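Local coordinates for protein octaprenyl Pyrophosphate Synthase (PDB 3TC1) that probably builds the C40 octaprenyl diphosphate chain by successive head-to-tail condensation of isopentenyl diphosphate onto an allylic diphosphate primer, at residues K41-L46 with L60-I65. Residues are numbered along the deposited sequence; the frame is centred on the assembly and turned at random.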
ATOM      1  N   LYS B  41      13.044  14.593  12.504  1.00 20.73           N
ATOM      2  CA  LYS B  41      13.544  15.648  13.388  1.00 20.76           C
ATOM      3  C   LYS B  41      12.962  15.475  14.783  1.00 20.51           C
ATOM      4  O   LYS B  41      13.662  15.617  15.788  1.00 18.97           O
ATOM      5  CB  LYS B  41      13.175  17.035  12.847  1.00 22.34           C
ATOM      6  CG  LYS B  41      13.866  17.426  11.546  1.00 22.69           C
ATOM      7  CD  LYS B  41      13.341  18.770  11.060  1.00 27.77           C
ATOM      8  CE  LYS B  41      14.054  19.254   9.811  1.00 29.88           C
ATOM      9  NZ  LYS B  41      13.554  20.604   9.400  1.00 33.01           N
ATOM     10  N   LEU B  42      11.673  15.167  14.839  1.00 19.96           N
ATOM     11  CA  LEU B  42      10.998  14.950  16.111  1.00 20.92           C
ATOM     12  C   LEU B  42      11.564  13.734  16.834  1.00 21.56           C
ATOM     13  O   LEU B  42      11.837  13.786  18.036  1.00 22.61           O
ATOM     14  CB  LEU B  42       9.502  14.754  15.879  1.00 21.51           C
ATOM     15  CG  LEU B  42       8.743  16.022  15.501  1.00 19.57           C
ATOM     16  CD1 LEU B  42       7.311  15.686  15.121  1.00 21.97           C
ATOM     17  CD2 LEU B  42       8.780  16.982  16.682  1.00 22.82           C
ATOM     18  N   MET B  43      11.734  12.639  16.098  1.00 17.10           N
ATOM     19  CA  MET B  43      12.258  11.400  16.657  1.00 16.75           C
ATOM     20  C   MET B  43      13.730  11.496  17.046  1.00 18.35           C
ATOM     21  O   MET B  43      14.125  11.019  18.108  1.00 19.72           O
ATOM     22  CB  MET B  43      12.073  10.256  15.652  1.00 18.32           C
ATOM     23  CG  MET B  43      10.619   9.959  15.317  1.00 18.96           C
ATOM     24  SD  MET B  43      10.470   8.953  13.830  1.00 22.36           S
ATOM     25  CE  MET B  43      10.712   7.333  14.520  1.00 20.35           C
ATOM     26  N   LEU B  44      14.543  12.104  16.186  1.00 20.36           N
ATOM     27  CA  LEU B  44      15.971  12.240  16.464  1.00 21.72           C
ATOM     28  C   LEU B  44      16.221  13.029  17.746  1.00 21.87           C
ATOM     29  O   LEU B  44      17.255  12.863  18.389  1.00 22.71           O
ATOM     30  CB  LEU B  44      16.681  12.937  15.300  1.00 19.02           C
ATOM     31  CG  LEU B  44      16.828  12.167  13.986  1.00 20.16           C
ATOM     32  CD1 LEU B  44      17.318  13.104  12.899  1.00 19.74           C
ATOM     33  CD2 LEU B  44      17.793  11.016  14.172  1.00 18.11           C
ATOM     34  N   ALA B  45      15.264  13.877  18.111  1.00 21.51           N
ATOM     35  CA  ALA B  45      15.371  14.714  19.303  1.00 22.63           C
ATOM     36  C   ALA B  45      15.403  13.930  20.606  1.00 23.85           C
ATOM     37  O   ALA B  45      15.736  14.485  21.658  1.00 21.36           O
ATOM     38  CB  ALA B  45      14.221  15.720  19.337  1.00 19.91           C
ATOM     39  N   LEU B  46      15.049  12.648  20.547  1.00 20.60           N
ATOM     40  CA  LEU B  46      15.049  11.813  21.742  1.00 22.12           C
ATOM     41  C   LEU B  46      16.408  11.178  22.008  1.00 23.32           C
ATOM     42  O   LEU B  46      16.650  10.656  23.096  1.00 24.98           O
ATOM     43  CB  LEU B  46      13.978  10.719  21.639  1.00 22.37           C
ATOM     44  CG  LEU B  46      12.546  11.166  21.957  1.00 24.02           C
ATOM     45  CD1 LEU B  46      12.094  12.215  20.951  1.00 24.66           C
ATOM     46  CD2 LEU B  46      11.613   9.965  21.930  1.00 23.97           C
ATOM     47  N   LEU B  60      18.255   5.321  13.394  1.00 19.53           N
ATOM     48  CA  LEU B  60      18.228   5.890  12.058  1.00 20.89           C
ATOM     49  C   LEU B  60      17.372   4.989  11.165  1.00 21.15           C
ATOM     50  O   LEU B  60      16.659   5.474  10.283  1.00 20.38           O
ATOM     51  CB  LEU B  60      19.649   6.013  11.508  1.00 21.07           C
ATOM     52  CG  LEU B  60      20.531   6.960  12.332  1.00 22.86           C
ATOM     53  CD1 LEU B  60      21.944   6.978  11.772  1.00 25.50           C
ATOM     54  CD2 LEU B  60      19.934   8.357  12.326  1.00 20.71           C
ATOM     55  N   ASN B  61      17.436   3.679  11.402  1.00 17.12           N
ATOM     56  CA  ASN B  61      16.631   2.740  10.623  1.00 17.47           C
ATOM     57  C   ASN B  61      15.157   2.994  10.888  1.00 15.34           C
ATOM     58  O   ASN B  61      14.335   2.936   9.973  1.00 14.08           O
ATOM     59  CB  ASN B  61      16.957   1.284  10.981  1.00 17.30           C
ATOM     60  CG  ASN B  61      18.247   0.807  10.360  1.00 21.00           C
ATOM     61  OD1 ASN B  61      18.804   1.465   9.487  1.00 22.99           O
ATOM     62  ND2 ASN B  61      18.729  -0.355  10.800  1.00 21.29           N
ATOM     63  N   LEU B  62      14.822   3.265  12.145  1.00 14.12           N
ATOM     64  CA  LEU B  62      13.439   3.534  12.515  1.00 14.43           C
ATOM     65  C   LEU B  62      12.931   4.793  11.824  1.00 16.21           C
ATOM     66  O   LEU B  62      11.787   4.841  11.354  1.00 15.81           O
ATOM     67  CB  LEU B  62      13.308   3.693  14.034  1.00 13.61           C
ATOM     68  CG  LEU B  62      11.873   3.884  14.547  1.00 15.36           C
ATOM     69  CD1 LEU B  62      11.034   2.678  14.162  1.00 17.41           C
ATOM     70  CD2 LEU B  62      11.873   4.044  16.067  1.00 16.38           C
ATOM     71  N   CYS B  63      13.778   5.821  11.780  1.00 18.10           N
ATOM     72  CA  CYS B  63      13.417   7.079  11.131  1.00 17.01           C
ATOM     73  C   CYS B  63      13.224   6.840   9.635  1.00 17.13           C
ATOM     74  O   CYS B  63      12.353   7.433   9.004  1.00 15.53           O
ATOM     75  CB  CYS B  63      14.513   8.128  11.341  1.00 18.05           C
ATOM     76  SG  CYS B  63      14.652   8.762  13.032  1.00 20.62           S
ATOM     77  N   THR B  64      14.045   5.963   9.073  1.00 15.41           N
ATOM     78  CA  THR B  64      13.954   5.652   7.656  1.00 15.78           C
ATOM     79  C   THR B  64      12.609   4.991   7.363  1.00 15.21           C
ATOM     80  O   THR B  64      11.941   5.334   6.388  1.00 15.80           O
ATOM     81  CB  THR B  64      15.111   4.730   7.226  1.00 17.66           C
ATOM     82  OG1 THR B  64      16.356   5.376   7.517  1.00 18.89           O
ATOM     83  CG2 THR B  64      15.042   4.443   5.730  1.00 18.65           C
ATOM     84  N   ILE B  65      12.216   4.051   8.218  1.00 15.81           N
ATOM     85  CA  ILE B  65      10.941   3.353   8.090  1.00 15.04           C
ATOM     86  C   ILE B  65       9.795   4.365   8.142  1.00 16.39           C
ATOM     87  O   ILE B  65       8.880   4.329   7.317  1.00 15.57           O
ATOM     88  CB  ILE B  65      10.762   2.324   9.241  1.00 12.05           C
ATOM     89  CG1 ILE B  65      11.717   1.146   9.035  1.00 10.93           C
ATOM     90  CG2 ILE B  65       9.311   1.850   9.320  1.00 11.61           C
ATOM     91  CD1 ILE B  65      11.807   0.217  10.243  1.00 13.08           C
TER
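In the all-helical prenyl synthase fold, the short helix 38-44 packs against the long helix 53-80 through an apolar interface in which one cysteine sulfur sits at the middle, without a single hydrogen bond between the two segments. The backbones come closest at Met43 and Cys63, whose CA atoms lie 7.1 Å apart, and both residues direct their CB atoms at the opposite helix. Cys63 has its SG anti to its own carbonyl carbon (chi1 -71°), which points the sulfur at the cleft between Met43 and Leu44: Met43 CB and Leu44 CD2 each lie 4.0 Å from Cys63 SG. The Met43 chain runs extended through chi2 and then bends at chi3 (84°), bringing its terminal methyl to the branch point of Leu62, with Met43 CE 3.6 Å from Leu62 CG; the two side chains cross at about a right angle. With CG anti to the backbone N (chi1 -176°), Leu62 presents its branch point and CD2 to that methyl. On the other flank of Cys63, Leu44 and Leu60 also cross nearly perpendicularly and meet methyl to methyl, Leu44 CD2 lying 3.9 Å from Leu60 CD2. Leu60 reaches this point although its CB starts out away from helix 38-44. Further helices complete the packing: Met174 of helix 152-177 touches both Met43 and Cys63, while helix 3-18 brings Gln5 to Leu44 and Ile9 to Cys63.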